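Long-range contacts in predicted ATPase of the ABC class (Vibrio vulnificus, PDB 5D6A), which probably hydrolyses ATP as a P-loop ATPase of the ABC class and is captured here with the ATP analogue AMP-PNP bound: residues A277-I282 against A499-E504; G298-I303 against T357-E362; K302-E307 against A344-E349. All blocks are in the same frame, centred on the assembly; numbering follows the deposited sequence.

Interaction 1 of 3, residues A277-I282 against A499-E504; sequences AIERSI and ALEQLE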
ATOM      1  N   ALA A 277      -6.795   3.852 -18.023  1.00 39.11           N
ATOM      2  CA  ALA A 277      -8.141   4.268 -18.395  1.00 38.29           C
ATOM      3  C   ALA A 277      -8.978   3.048 -18.760  1.00 37.87           C
ATOM      4  O   ALA A 277     -10.164   2.978 -18.435  1.00 37.87           O
ATOM      5  CB  ALA A 277      -8.091   5.244 -19.557  1.00 39.83           C
ATOM      6  N   ILE A 278      -8.352   2.083 -19.427  1.00 37.56           N
ATOM      7  CA  ILE A 278      -9.034   0.859 -19.823  1.00 37.12           C
ATOM      8  C   ILE A 278      -9.396   0.023 -18.595  1.00 36.77           C
ATOM      9  O   ILE A 278     -10.543  -0.401 -18.459  1.00 36.42           O
ATOM     10  CB  ILE A 278      -8.185   0.028 -20.812  1.00 37.22           C
ATOM     11  CG1 ILE A 278      -8.025   0.787 -22.132  1.00 38.41           C
ATOM     12  CG2 ILE A 278      -8.837  -1.320 -21.097  1.00 36.78           C
ATOM     13  CD1 ILE A 278      -7.094   0.120 -23.122  1.00 39.24           C
ATOM     14  N   GLU A 279      -8.434  -0.189 -17.696  1.00 37.81           N
ATOM     15  CA  GLU A 279      -8.675  -1.005 -16.497  1.00 38.39           C
ATOM     16  C   GLU A 279      -9.779  -0.406 -15.635  1.00 37.77           C
ATOM     17  O   GLU A 279     -10.532  -1.143 -14.996  1.00 37.42           O
ATOM     18  CB  GLU A 279      -7.405  -1.168 -15.644  1.00 39.54           C
ATOM     19  CG  GLU A 279      -7.109   0.012 -14.726  1.00 41.27           C
ATOM     20  CD  GLU A 279      -5.831  -0.145 -13.931  1.00 42.75           C
ATOM     21  OE1 GLU A 279      -4.870  -0.737 -14.452  1.00 46.19           O
ATOM     22  OE2 GLU A 279      -5.777   0.360 -12.792  1.00 43.99           O
ATOM     23  N   ARG A 280      -9.865   0.925 -15.609  1.00 37.71           N
ATOM     24  CA  ARG A 280     -10.889   1.601 -14.809  1.00 38.14           C
ATOM     25  C   ARG A 280     -12.220   1.757 -15.528  1.00 37.79           C
ATOM     26  O   ARG A 280     -13.240   2.017 -14.895  1.00 36.46           O
ATOM     27  CB  ARG A 280     -10.390   2.950 -14.290  1.00 40.10           C
ATOM     28  CG  ARG A 280      -9.308   2.783 -13.245  1.00 41.11           C
ATOM     29  CD  ARG A 280      -9.251   3.943 -12.276  1.00 41.71           C
ATOM     30  NE  ARG A 280      -8.689   3.485 -11.007  1.00 44.13           N
ATOM     31  CZ  ARG A 280      -9.367   2.778 -10.097  1.00 45.33           C
ATOM     32  NH1 ARG A 280     -10.635   2.423 -10.309  1.00 43.94           N
ATOM     33  NH2 ARG A 280      -8.771   2.403  -8.970  1.00 47.40           N
ATOM     34  N   SER A 281     -12.215   1.579 -16.844  1.00 39.22           N
ATOM     35  CA  SER A 281     -13.449   1.669 -17.617  1.00 40.08           C
ATOM     36  C   SER A 281     -14.385   0.483 -17.365  1.00 38.88           C
ATOM     37  O   SER A 281     -15.421   0.365 -18.015  1.00 39.24           O
ATOM     38  CB  SER A 281     -13.142   1.826 -19.102  1.00 41.92           C
ATOM     39  OG  SER A 281     -12.490   3.066 -19.330  1.00 43.18           O
ATOM     40  N   ILE A 282     -14.004  -0.405 -16.445  1.00 38.25           N
ATOM     41  CA  ILE A 282     -14.893  -1.506 -16.055  1.00 38.66           C
ATOM     42  C   ILE A 282     -16.060  -0.896 -15.283  1.00 38.32           C
ATOM     43  O   ILE A 282     -17.104  -1.525 -15.120  1.00 39.15           O
ATOM     44  CB  ILE A 282     -14.204  -2.572 -15.173  1.00 37.90           C
ATOM     45  CG1 ILE A 282     -13.629  -1.935 -13.897  1.00 37.30           C
ATOM     46  CG2 ILE A 282     -13.122  -3.301 -15.961  1.00 37.88           C
ATOM     47  CD1 ILE A 282     -12.966  -2.923 -12.964  1.00 36.48           C
ATOM     48  N   ALA A 499      -2.988  -5.086  -4.017  1.00 39.94           N
ATOM     49  CA  ALA A 499      -2.735  -5.455  -5.412  1.00 41.84           C
ATOM     50  C   ALA A 499      -3.936  -5.221  -6.323  1.00 40.76           C
ATOM     51  O   ALA A 499      -3.767  -4.965  -7.512  1.00 43.00           O
ATOM     52  CB  ALA A 499      -2.284  -6.903  -5.502  1.00 41.99           C
ATOM     53  N   LEU A 500      -5.139  -5.319  -5.767  1.00 38.79           N
ATOM     54  CA  LEU A 500      -6.357  -5.108  -6.536  1.00 38.70           C
ATOM     55  C   LEU A 500      -6.536  -3.608  -6.716  1.00 39.40           C
ATOM     56  O   LEU A 500      -7.346  -2.977  -6.034  1.00 39.42           O
ATOM     57  CB  LEU A 500      -7.562  -5.711  -5.805  1.00 37.70           C
ATOM     58  CG  LEU A 500      -7.448  -7.184  -5.399  1.00 37.39           C
ATOM     59  CD1 LEU A 500      -8.715  -7.630  -4.685  1.00 36.73           C
ATOM     60  CD2 LEU A 500      -7.173  -8.073  -6.599  1.00 38.49           C
ATOM     61  N   GLU A 501      -5.766  -3.042  -7.640  1.00 41.55           N
ATOM     62  CA  GLU A 501      -5.795  -1.601  -7.885  1.00 42.97           C
ATOM     63  C   GLU A 501      -7.021  -1.133  -8.660  1.00 41.25           C
ATOM     64  O   GLU A 501      -7.302   0.059  -8.710  1.00 42.96           O
ATOM     65  CB  GLU A 501      -4.509  -1.136  -8.575  1.00 47.76           C
ATOM     66  CG  GLU A 501      -4.263  -1.695  -9.971  1.00 51.14           C
ATOM     67  CD  GLU A 501      -2.954  -1.198 -10.562  1.00 56.02           C
ATOM     68  OE1 GLU A 501      -2.175  -0.544  -9.831  1.00 58.40           O
ATOM     69  OE2 GLU A 501      -2.699  -1.463 -11.754  1.00 58.84           O
ATOM     70  N   GLN A 502      -7.741  -2.067  -9.270  1.00 39.37           N
ATOM     71  CA  GLN A 502      -8.957  -1.723 -10.001  1.00 38.28           C
ATOM     72  C   GLN A 502     -10.098  -1.315  -9.071  1.00 36.65           C
ATOM     73  O   GLN A 502     -11.001  -0.600  -9.495  1.00 36.55           O
ATOM     74  CB  GLN A 502      -9.402  -2.877 -10.897  1.00 37.77           C
ATOM     75  CG  GLN A 502      -8.604  -3.009 -12.181  1.00 39.68           C
ATOM     76  CD  GLN A 502      -9.035  -4.208 -12.997  1.00 39.20           C
ATOM     77  OE1 GLN A 502      -8.976  -5.335 -12.523  1.00 38.18           O
ATOM     78  NE2 GLN A 502      -9.448  -3.975 -14.236  1.00 41.21           N
ATOM     79  N   LEU A 503     -10.067  -1.772  -7.816  1.00 35.68           N
ATOM     80  CA  LEU A 503     -11.114  -1.409  -6.854  1.00 34.90           C
ATOM     81  C   LEU A 503     -11.221   0.101  -6.753  1.00 36.14           C
ATOM     82  O   LEU A 503     -10.211   0.802  -6.760  1.00 37.78           O
ATOM     83  CB  LEU A 503     -10.855  -2.010  -5.473  1.00 33.94           C
ATOM     84  CG  LEU A 503     -11.103  -3.511  -5.316  1.00 33.40           C
ATOM     85  CD1 LEU A 503     -10.723  -3.976  -3.916  1.00 32.27           C
ATOM     86  CD2 LEU A 503     -12.558  -3.847  -5.608  1.00 33.34           C
ATOM     87  N   GLU A 504     -12.454   0.588  -6.648  1.00 36.24           N
ATOM     88  CA  GLU A 504     -12.726   2.021  -6.609  1.00 37.84           C
ATOM     89  C   GLU A 504     -13.052   2.556  -5.214  1.00 37.56           C
ATOM     90  O   GLU A 504     -12.486   3.557  -4.789  1.00 38.59           O
ATOM     91  CB  GLU A 504     -13.894   2.326  -7.546  1.00 38.72           C
ATOM     92  CG  GLU A 504     -14.264   3.795  -7.646  1.00 41.14           C
ATOM     93  CD  GLU A 504     -13.180   4.648  -8.275  1.00 42.73           C
ATOM     94  OE1 GLU A 504     -12.391   4.124  -9.088  1.00 42.65           O
ATOM     95  OE2 GLU A 504     -13.138   5.854  -7.967  1.00 44.07           O
TER

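Interaction 2 of 3, residues G298-I303 against T357-E362; sequences GSAMKI and TLLIDE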
ATOM      1  N   GLY A 298     -16.439  -5.938 -18.604  1.00 38.42           N
ATOM      2  CA  GLY A 298     -16.686  -5.854 -17.165  1.00 37.55           C
ATOM      3  C   GLY A 298     -15.870  -6.795 -16.297  1.00 38.11           C
ATOM      4  O   GLY A 298     -15.617  -6.499 -15.129  1.00 37.79           O
ATOM      5  N   SER A 299     -15.453  -7.926 -16.865  1.00 39.09           N
ATOM      6  CA  SER A 299     -14.679  -8.927 -16.125  1.00 38.28           C
ATOM      7  C   SER A 299     -13.159  -8.768 -16.252  1.00 37.88           C
ATOM      8  O   SER A 299     -12.407  -9.554 -15.674  1.00 37.45           O
ATOM      9  CB  SER A 299     -15.075 -10.326 -16.599  1.00 39.02           C
ATOM     10  OG  SER A 299     -14.821 -10.478 -17.985  1.00 40.48           O
ATOM     11  N   ALA A 300     -12.707  -7.759 -16.994  1.00 37.70           N
ATOM     12  CA  ALA A 300     -11.269  -7.539 -17.196  1.00 36.95           C
ATOM     13  C   ALA A 300     -10.514  -7.410 -15.872  1.00 36.62           C
ATOM     14  O   ALA A 300     -10.862  -6.581 -15.029  1.00 35.34           O
ATOM     15  CB  ALA A 300     -11.039  -6.309 -18.056  1.00 37.43           C
HETATM   16  N   MSE A 301      -9.480  -8.235 -15.703  1.00 37.01           N
HETATM   17  CA  MSE A 301      -8.675  -8.248 -14.480  1.00 36.80           C
HETATM   18  C   MSE A 301      -7.240  -7.927 -14.762  1.00 37.30           C
HETATM   19  O   MSE A 301      -6.604  -8.579 -15.588  1.00 37.81           O
HETATM   20  CB  MSE A 301      -8.744  -9.647 -13.862  1.00 36.83           C
HETATM   21  CG  MSE A 301      -7.795  -9.853 -12.674  1.00 36.21           C
HETATM   22 SE   MSE A 301      -8.247  -8.669 -11.159  1.00 34.81          SE
HETATM   23  CE  MSE A 301      -9.987  -9.472 -10.717  1.00 35.19           C
ATOM     24  N   LYS A 302      -6.709  -6.924 -14.073  1.00 38.63           N
ATOM     25  CA  LYS A 302      -5.311  -6.568 -14.235  1.00 40.57           C
ATOM     26  C   LYS A 302      -4.510  -7.385 -13.248  1.00 40.93           C
ATOM     27  O   LYS A 302      -4.777  -7.366 -12.049  1.00 38.87           O
ATOM     28  CB  LYS A 302      -5.066  -5.075 -14.017  1.00 41.88           C
ATOM     29  CG  LYS A 302      -3.614  -4.662 -14.239  1.00 44.30           C
ATOM     30  CD  LYS A 302      -3.494  -3.159 -14.424  1.00 46.25           C
ATOM     31  CE  LYS A 302      -2.074  -2.705 -14.743  1.00 48.09           C
ATOM     32  NZ  LYS A 302      -1.113  -2.920 -13.625  1.00 50.52           N
ATOM     33  N   ILE A 303      -3.536  -8.120 -13.766  1.00 43.54           N
ATOM     34  CA  ILE A 303      -2.700  -8.950 -12.927  1.00 46.11           C
ATOM     35  C   ILE A 303      -1.294  -8.373 -12.890  1.00 48.35           C
ATOM     36  O   ILE A 303      -0.809  -7.815 -13.873  1.00 49.70           O
ATOM     37  CB  ILE A 303      -2.691 -10.422 -13.400  1.00 47.53           C
ATOM     38  CG1 ILE A 303      -2.084 -10.558 -14.799  1.00 49.73           C
ATOM     39  CG2 ILE A 303      -4.106 -10.985 -13.395  1.00 47.02           C
ATOM     40  CD1 ILE A 303      -2.043 -11.984 -15.305  1.00 51.49           C
ATOM     41  N   THR A 357     -10.924 -10.926 -20.156  1.00 36.60           N
ATOM     42  CA  THR A 357      -9.815 -10.073 -20.540  1.00 36.92           C
ATOM     43  C   THR A 357      -8.817  -9.932 -19.403  1.00 35.77           C
ATOM     44  O   THR A 357      -9.194  -9.821 -18.239  1.00 35.05           O
ATOM     45  CB  THR A 357     -10.325  -8.685 -20.965  1.00 37.03           C
ATOM     46  OG1 THR A 357     -11.292  -8.835 -22.018  1.00 38.13           O
ATOM     47  CG2 THR A 357      -9.177  -7.804 -21.439  1.00 36.94           C
ATOM     48  N   LEU A 358      -7.537  -9.949 -19.761  1.00 36.30           N
ATOM     49  CA  LEU A 358      -6.454  -9.829 -18.798  1.00 35.66           C
ATOM     50  C   LEU A 358      -5.611  -8.624 -19.156  1.00 35.71           C
ATOM     51  O   LEU A 358      -5.212  -8.466 -20.305  1.00 35.86           O
ATOM     52  CB  LEU A 358      -5.594 -11.089 -18.819  1.00 36.00           C
ATOM     53  CG  LEU A 358      -6.320 -12.388 -18.472  1.00 35.97           C
ATOM     54  CD1 LEU A 358      -5.426 -13.581 -18.760  1.00 37.40           C
ATOM     55  CD2 LEU A 358      -6.786 -12.387 -17.024  1.00 35.21           C
ATOM     56  N   LEU A 359      -5.344  -7.775 -18.171  1.00 36.18           N
ATOM     57  CA  LEU A 359      -4.549  -6.574 -18.387  1.00 36.98           C
ATOM     58  C   LEU A 359      -3.203  -6.755 -17.708  1.00 37.41           C
ATOM     59  O   LEU A 359      -3.142  -7.151 -16.551  1.00 36.98           O
ATOM     60  CB  LEU A 359      -5.281  -5.354 -17.823  1.00 36.81           C
ATOM     61  CG  LEU A 359      -6.734  -5.206 -18.295  1.00 37.14           C
ATOM     62  CD1 LEU A 359      -7.388  -4.001 -17.640  1.00 36.78           C
ATOM     63  CD2 LEU A 359      -6.819  -5.107 -19.812  1.00 38.30           C
ATOM     64  N   ILE A 360      -2.123  -6.480 -18.434  1.00 40.30           N
ATOM     65  CA  ILE A 360      -0.770  -6.640 -17.899  1.00 42.44           C
ATOM     66  C   ILE A 360       0.113  -5.459 -18.259  1.00 43.79           C
ATOM     67  O   ILE A 360       0.037  -4.935 -19.367  1.00 44.61           O
ATOM     68  CB  ILE A 360      -0.111  -7.932 -18.429  1.00 44.01           C
ATOM     69  CG1 ILE A 360      -0.924  -9.151 -17.984  1.00 44.44           C
ATOM     70  CG2 ILE A 360       1.329  -8.041 -17.943  1.00 44.37           C
ATOM     71  CD1 ILE A 360      -0.392 -10.469 -18.493  1.00 47.02           C
ATOM     72  N   ASP A 361       0.950  -5.046 -17.311  1.00 45.75           N
ATOM     73  CA  ASP A 361       1.877  -3.938 -17.516  1.00 48.53           C
ATOM     74  C   ASP A 361       3.275  -4.443 -17.189  1.00 50.26           C
ATOM     75  O   ASP A 361       3.576  -4.758 -16.038  1.00 49.07           O
ATOM     76  CB  ASP A 361       1.500  -2.744 -16.635  1.00 48.81           C
ATOM     77  CG  ASP A 361       2.349  -1.510 -16.915  1.00 50.94           C
ATOM     78  OD1 ASP A 361       3.419  -1.636 -17.548  1.00 52.41           O
ATOM     79  OD2 ASP A 361       1.945  -0.406 -16.491  1.00 52.96           O
ATOM     80  N   GLU A 362       4.120  -4.509 -18.213  1.00 53.25           N
ATOM     81  CA  GLU A 362       5.486  -5.011 -18.081  1.00 57.70           C
ATOM     82  C   GLU A 362       6.282  -4.325 -16.966  1.00 59.38           C
ATOM     83  O   GLU A 362       7.183  -4.931 -16.384  1.00 62.05           O
ATOM     84  CB  GLU A 362       6.215  -4.878 -19.423  1.00 61.84           C
ATOM     85  CG  GLU A 362       7.565  -5.574 -19.475  1.00 65.99           C
ATOM     86  CD  GLU A 362       8.192  -5.558 -20.861  1.00 70.52           C
ATOM     87  OE1 GLU A 362       7.931  -4.612 -21.637  1.00 70.38           O
ATOM     88  OE2 GLU A 362       8.965  -6.492 -21.170  1.00 74.35           O
TER
HETATM   89  O   HOH W   1       1.051  -5.956 -14.571  1.00 32.02           O

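Interaction 3 of 3, residues K302-E307 against A344-E349; sequences KIRAEE and AAWLQE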
ATOM      1  N   LYS A 302      -6.709  -6.924 -14.073  1.00 38.63           N
ATOM      2  CA  LYS A 302      -5.311  -6.568 -14.235  1.00 40.57           C
ATOM      3  C   LYS A 302      -4.510  -7.385 -13.248  1.00 40.93           C
ATOM      4  O   LYS A 302      -4.777  -7.366 -12.049  1.00 38.87           O
ATOM      5  CB  LYS A 302      -5.066  -5.075 -14.017  1.00 41.88           C
ATOM      6  CG  LYS A 302      -3.614  -4.662 -14.239  1.00 44.30           C
ATOM      7  CD  LYS A 302      -3.494  -3.159 -14.424  1.00 46.25           C
ATOM      8  CE  LYS A 302      -2.074  -2.705 -14.743  1.00 48.09           C
ATOM      9  NZ  LYS A 302      -1.113  -2.920 -13.625  1.00 50.52           N
ATOM     10  N   ILE A 303      -3.536  -8.120 -13.766  1.00 43.54           N
ATOM     11  CA  ILE A 303      -2.700  -8.950 -12.927  1.00 46.11           C
ATOM     12  C   ILE A 303      -1.294  -8.373 -12.890  1.00 48.35           C
ATOM     13  O   ILE A 303      -0.809  -7.815 -13.873  1.00 49.70           O
ATOM     14  CB  ILE A 303      -2.691 -10.422 -13.400  1.00 47.53           C
ATOM     15  CG1 ILE A 303      -2.084 -10.558 -14.799  1.00 49.73           C
ATOM     16  CG2 ILE A 303      -4.106 -10.985 -13.395  1.00 47.02           C
ATOM     17  CD1 ILE A 303      -2.043 -11.984 -15.305  1.00 51.49           C
ATOM     18  N   ARG A 304      -0.662  -8.499 -11.731  1.00 51.02           N
ATOM     19  CA  ARG A 304       0.685  -8.006 -11.510  1.00 53.04           C
ATOM     20  C   ARG A 304       1.361  -8.948 -10.533  1.00 53.62           C
ATOM     21  O   ARG A 304       0.770  -9.947 -10.115  1.00 51.25           O
ATOM     22  CB  ARG A 304       0.649  -6.585 -10.942  1.00 55.41           C
ATOM     23  CG  ARG A 304      -0.100  -6.454  -9.621  1.00 57.78           C
ATOM     24  CD  ARG A 304      -0.111  -5.017  -9.127  1.00 59.89           C
ATOM     25  NE  ARG A 304       1.237  -4.515  -8.868  1.00 63.42           N
ATOM     26  CZ  ARG A 304       1.523  -3.254  -8.546  1.00 65.26           C
ATOM     27  NH1 ARG A 304       2.783  -2.898  -8.335  1.00 66.48           N
ATOM     28  NH2 ARG A 304       0.558  -2.342  -8.442  1.00 66.25           N
ATOM     29  N   ALA A 305       2.596  -8.633 -10.164  1.00 54.16           N
ATOM     30  CA  ALA A 305       3.327  -9.464  -9.225  1.00 53.89           C
ATOM     31  C   ALA A 305       3.005  -9.060  -7.790  1.00 51.69           C
ATOM     32  O   ALA A 305       2.949  -7.875  -7.469  1.00 50.00           O
ATOM     33  CB  ALA A 305       4.821  -9.356  -9.482  1.00 56.53           C
ATOM     34  N   GLU A 306       2.760 -10.058  -6.948  1.00 50.96           N
ATOM     35  CA  GLU A 306       2.514  -9.855  -5.523  1.00 49.85           C
ATOM     36  C   GLU A 306       3.592 -10.551  -4.725  1.00 51.58           C
ATOM     37  O   GLU A 306       4.051 -11.632  -5.084  1.00 55.43           O
ATOM     38  CB  GLU A 306       1.145 -10.378  -5.084  1.00 47.66           C
ATOM     39  CG  GLU A 306       0.042  -9.343  -5.115  1.00 46.49           C
ATOM     40  CD  GLU A 306      -1.281  -9.887  -4.602  1.00 46.07           C
ATOM     41  OE1 GLU A 306      -1.696  -9.506  -3.483  1.00 42.99           O
ATOM     42  OE2 GLU A 306      -1.892 -10.724  -5.300  1.00 46.53           O
ATOM     43  N   GLU A 307       3.990  -9.919  -3.635  1.00 53.03           N
ATOM     44  CA  GLU A 307       5.004 -10.463  -2.773  1.00 54.87           C
ATOM     45  C   GLU A 307       4.319 -10.814  -1.462  1.00 50.35           C
ATOM     46  O   GLU A 307       3.559 -10.009  -0.919  1.00 49.22           O
ATOM     47  CB  GLU A 307       6.095  -9.412  -2.538  1.00 61.68           C
ATOM     48  CG  GLU A 307       7.386  -9.930  -1.909  1.00 68.07           C
ATOM     49  CD  GLU A 307       8.225 -10.773  -2.860  1.00 72.53           C
ATOM     50  OE1 GLU A 307       7.813 -10.981  -4.026  1.00 76.04           O
ATOM     51  OE2 GLU A 307       9.313 -11.221  -2.439  1.00 74.90           O
ATOM     52  N   ALA A 344       1.449 -16.090 -11.667  1.00 40.51           N
ATOM     53  CA  ALA A 344       0.930 -17.291 -12.323  1.00 41.74           C
ATOM     54  C   ALA A 344      -0.363 -17.724 -11.632  1.00 41.09           C
ATOM     55  O   ALA A 344      -1.355 -18.069 -12.285  1.00 41.13           O
ATOM     56  CB  ALA A 344       1.959 -18.411 -12.273  1.00 43.28           C
ATOM     57  N   ALA A 345      -0.340 -17.698 -10.303  1.00 39.46           N
ATOM     58  CA  ALA A 345      -1.503 -18.049  -9.510  1.00 37.61           C
ATOM     59  C   ALA A 345      -2.644 -17.098  -9.836  1.00 36.59           C
ATOM     60  O   ALA A 345      -3.751 -17.539 -10.128  1.00 38.29           O
ATOM     61  CB  ALA A 345      -1.170 -17.996  -8.031  1.00 37.35           C
ATOM     62  N   TRP A 346      -2.361 -15.796  -9.810  1.00 35.27           N
ATOM     63  CA  TRP A 346      -3.368 -14.773 -10.104  1.00 34.05           C
ATOM     64  C   TRP A 346      -3.991 -15.066 -11.465  1.00 34.74           C
ATOM     65  O   TRP A 346      -5.211 -15.014 -11.636  1.00 34.20           O
ATOM     66  CB  TRP A 346      -2.737 -13.376 -10.162  1.00 33.50           C
ATOM     67  CG  TRP A 346      -3.725 -12.243 -10.002  1.00 32.44           C
ATOM     68  CD1 TRP A 346      -5.053 -12.247 -10.338  1.00 32.24           C
ATOM     69  CD2 TRP A 346      -3.434 -10.911  -9.566  1.00 31.46           C
ATOM     70  NE1 TRP A 346      -5.614 -11.024 -10.070  1.00 31.43           N
ATOM     71  CE2 TRP A 346      -4.640 -10.181  -9.607  1.00 31.14           C
ATOM     72  CE3 TRP A 346      -2.278 -10.274  -9.114  1.00 31.61           C
ATOM     73  CZ2 TRP A 346      -4.720  -8.847  -9.219  1.00 30.52           C
ATOM     74  CZ3 TRP A 346      -2.359  -8.948  -8.732  1.00 31.40           C
ATOM     75  CH2 TRP A 346      -3.570  -8.250  -8.788  1.00 30.83           C
ATOM     76  N   LEU A 347      -3.132 -15.369 -12.434  1.00 36.23           N
ATOM     77  CA  LEU A 347      -3.578 -15.659 -13.789  1.00 36.89           C
ATOM     78  C   LEU A 347      -4.590 -16.799 -13.789  1.00 36.56           C
ATOM     79  O   LEU A 347      -5.715 -16.637 -14.264  1.00 35.17           O
ATOM     80  CB  LEU A 347      -2.378 -15.986 -14.687  1.00 38.17           C
ATOM     81  CG  LEU A 347      -2.657 -16.353 -16.147  1.00 39.71           C
ATOM     82  CD1 LEU A 347      -3.536 -15.323 -16.828  1.00 39.42           C
ATOM     83  CD2 LEU A 347      -1.348 -16.507 -16.902  1.00 41.63           C
ATOM     84  N   GLN A 348      -4.192 -17.936 -13.229  1.00 36.96           N
ATOM     85  CA  GLN A 348      -5.062 -19.106 -13.169  1.00 37.20           C
ATOM     86  C   GLN A 348      -6.372 -18.794 -12.444  1.00 36.65           C
ATOM     87  O   GLN A 348      -7.442 -19.212 -12.883  1.00 37.13           O
ATOM     88  CB  GLN A 348      -4.352 -20.262 -12.470  1.00 38.48           C
ATOM     89  CG  GLN A 348      -5.121 -21.572 -12.532  1.00 39.85           C
ATOM     90  CD  GLN A 348      -5.302 -22.077 -13.954  1.00 40.73           C
ATOM     91  OE1 GLN A 348      -4.402 -21.960 -14.791  1.00 41.01           O
ATOM     92  NE2 GLN A 348      -6.462 -22.655 -14.230  1.00 40.80           N
ATOM     93  N   GLU A 349      -6.278 -18.060 -11.337  1.00 35.43           N
ATOM     94  CA  GLU A 349      -7.454 -17.685 -10.554  1.00 34.84           C
ATOM     95  C   GLU A 349      -8.444 -16.871 -11.375  1.00 34.09           C
ATOM     96  O   GLU A 349      -9.654 -17.003 -11.206  1.00 33.47           O
ATOM     97  CB  GLU A 349      -7.042 -16.900  -9.306  1.00 34.99           C
ATOM     98  CG  GLU A 349      -6.319 -17.740  -8.260  1.00 36.21           C
ATOM     99  CD  GLU A 349      -5.682 -16.911  -7.151  1.00 36.69           C
ATOM    100  OE1 GLU A 349      -5.520 -15.682  -7.321  1.00 36.00           O
ATOM    101  OE2 GLU A 349      -5.321 -17.496  -6.108  1.00 37.53           O
TER

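Interaction 1 of 3, residues A277-I282 against A499-E504
Arg280, at the C-terminal end of helix 271-280, reaches over to the type I beta turn from Leu500 to Leu503. Its straightest bond runs from NH2 of Arg280 to O of Leu503, 3.1 Å with 175° at the hydrogen; the oxygen lies in the guanidinium plane, although the nitrogen stands above the carbonyl plane. NH1 of Arg280 serves two acceptors: a salt bridge of 2.7 Å to OE1 of Glu504, and a weak hydrogen bond of 3.2 Å to O of Gln502. The Glu504 carboxylate is turned nearly perpendicular to the guanidinium. Arginine fits because its two terminal nitrogens serve turn carbonyls and the carboxylate at once.

Gln502 answers in the other direction. Its extended chain carries NE2 to O of Glu279 (3.1 Å, 152°), at the helix end, while Ile282 lays CD1 against Gln502 CB at 4.1 Å. An amide fits because both ends are used: NE2 also donates to Ala300 O, and OE1 accepts from Lys302 N. Glu279 and Glu501 bring like charges together, probably eased by Lys302, which forms a salt bridge with Glu501. The contact seats the loop before helix 506-519 beside helix 271-280, with Leu359 of strand 357-361 touched by both Glu279 and Gln502.

Interaction 2 of 3, residues G298-I303 against T357-E362
Leu359 and Lys302 face each other as a bridge in the parallel pairing of strands 301-302 and 357-361, at one end of the mixed sheet of the P-loop ATPase core. Strand 357-361, apolar residues leading to Asp361 and followed by Glu362, resembles a Walker B motif; Asp361 touches the bound AMP-PNP.

N and O of Leu359 both turn to strand 301-302. Its N donates to O of Met301, a selenomethionine, at 3.0 Å, and its O receives N of Ile303 at 3.0 Å, the donor lying nearly in line with the carbonyl. Its side chain meets Lys302 at about a right angle, CB of Leu359 3.8 Å from CB of Lys302.

The lysine is amphipathic in use. CG, anti to the backbone N (chi1 -178°), starts a long chain that rests its methylenes on Leu359 and then runs alongside Asp361 in the same direction, while NZ forms its salt bridge with Glu501. Ile303, an apolar branched residue, meets its like in Ile360: CG1 of Ile303 packs 3.7 Å from CG1 of Ile360, and the two chains cross at a slant. Beyond these bonds a water continues the link between the strands, taking the N-H of Asp361 at 2.9 Å and lying 2.7 Å from O of Ile303.

Interaction 3 of 3, residues K302-E307 against A344-E349
Trp346 lays its indole against the chain from Lys302 to Glu306. Ile303 comes over a face: its CG2 methyl makes a CH-pi contact 3.5 Å from the centroid of the five-membered ring, only 12° off the normal. O of Lys302 stands above the ring plane, offset toward the rim, 3.2 Å from CZ2 of Trp346. With chi1 of the tryptophan at -161°, CG lies opposite the backbone N and the indole extends over the facing chain.

Arg304 runs beside the indole, pointing the same way; of its side chain, CG does the touching, 3.5 Å from CZ3 of Trp346, while its backbone O approaches CE3. The guanidinium, 7° from parallel, continues past the ring and does not lie over it. Glu306 crosses the indole at about a right angle; its carboxylate is paired with Arg565, which also makes a cation-pi contact with Trp346. Tryptophan suits the place since its broad face takes the methyl of Ile303 and its pi system the cation. Leu347 adds CD1 against CD1 of Ile303 at 4.0 Å. Ala305 and Glu307 pack on Asp363 and Ser272 of the second subunit. Helix 339-352 leads into the Walker B-like strand 357-361, a place consistent with the signature-motif helix of ABC ATPases.

How the interactions relate
Along the chain the order is 277-282, 298-303 overlapping 302-307, then 344-349, 357-362 and finally 499-504, so interaction 1 spans the other two. Centres of interactions 1 and 2 are about 9 Å apart, those of 2 and 3 about 10 Å, and those of 1 and 3 about 15 Å. Interactions 2 and 3 share Lys302 and Ile303: edge strand 301-302 pairs with 357-361 while the chain beyond it packs on helix 339-352, and Leu358 touches Leu347. Interaction 1 joins this P-loop core to the C-terminal region through Glu501 and Gln502, which bond to Lys302. Strand 357-361, which carries the nucleotide-touching Asp361, thus lies close to the C-terminal region, with Lys302 in contact with both.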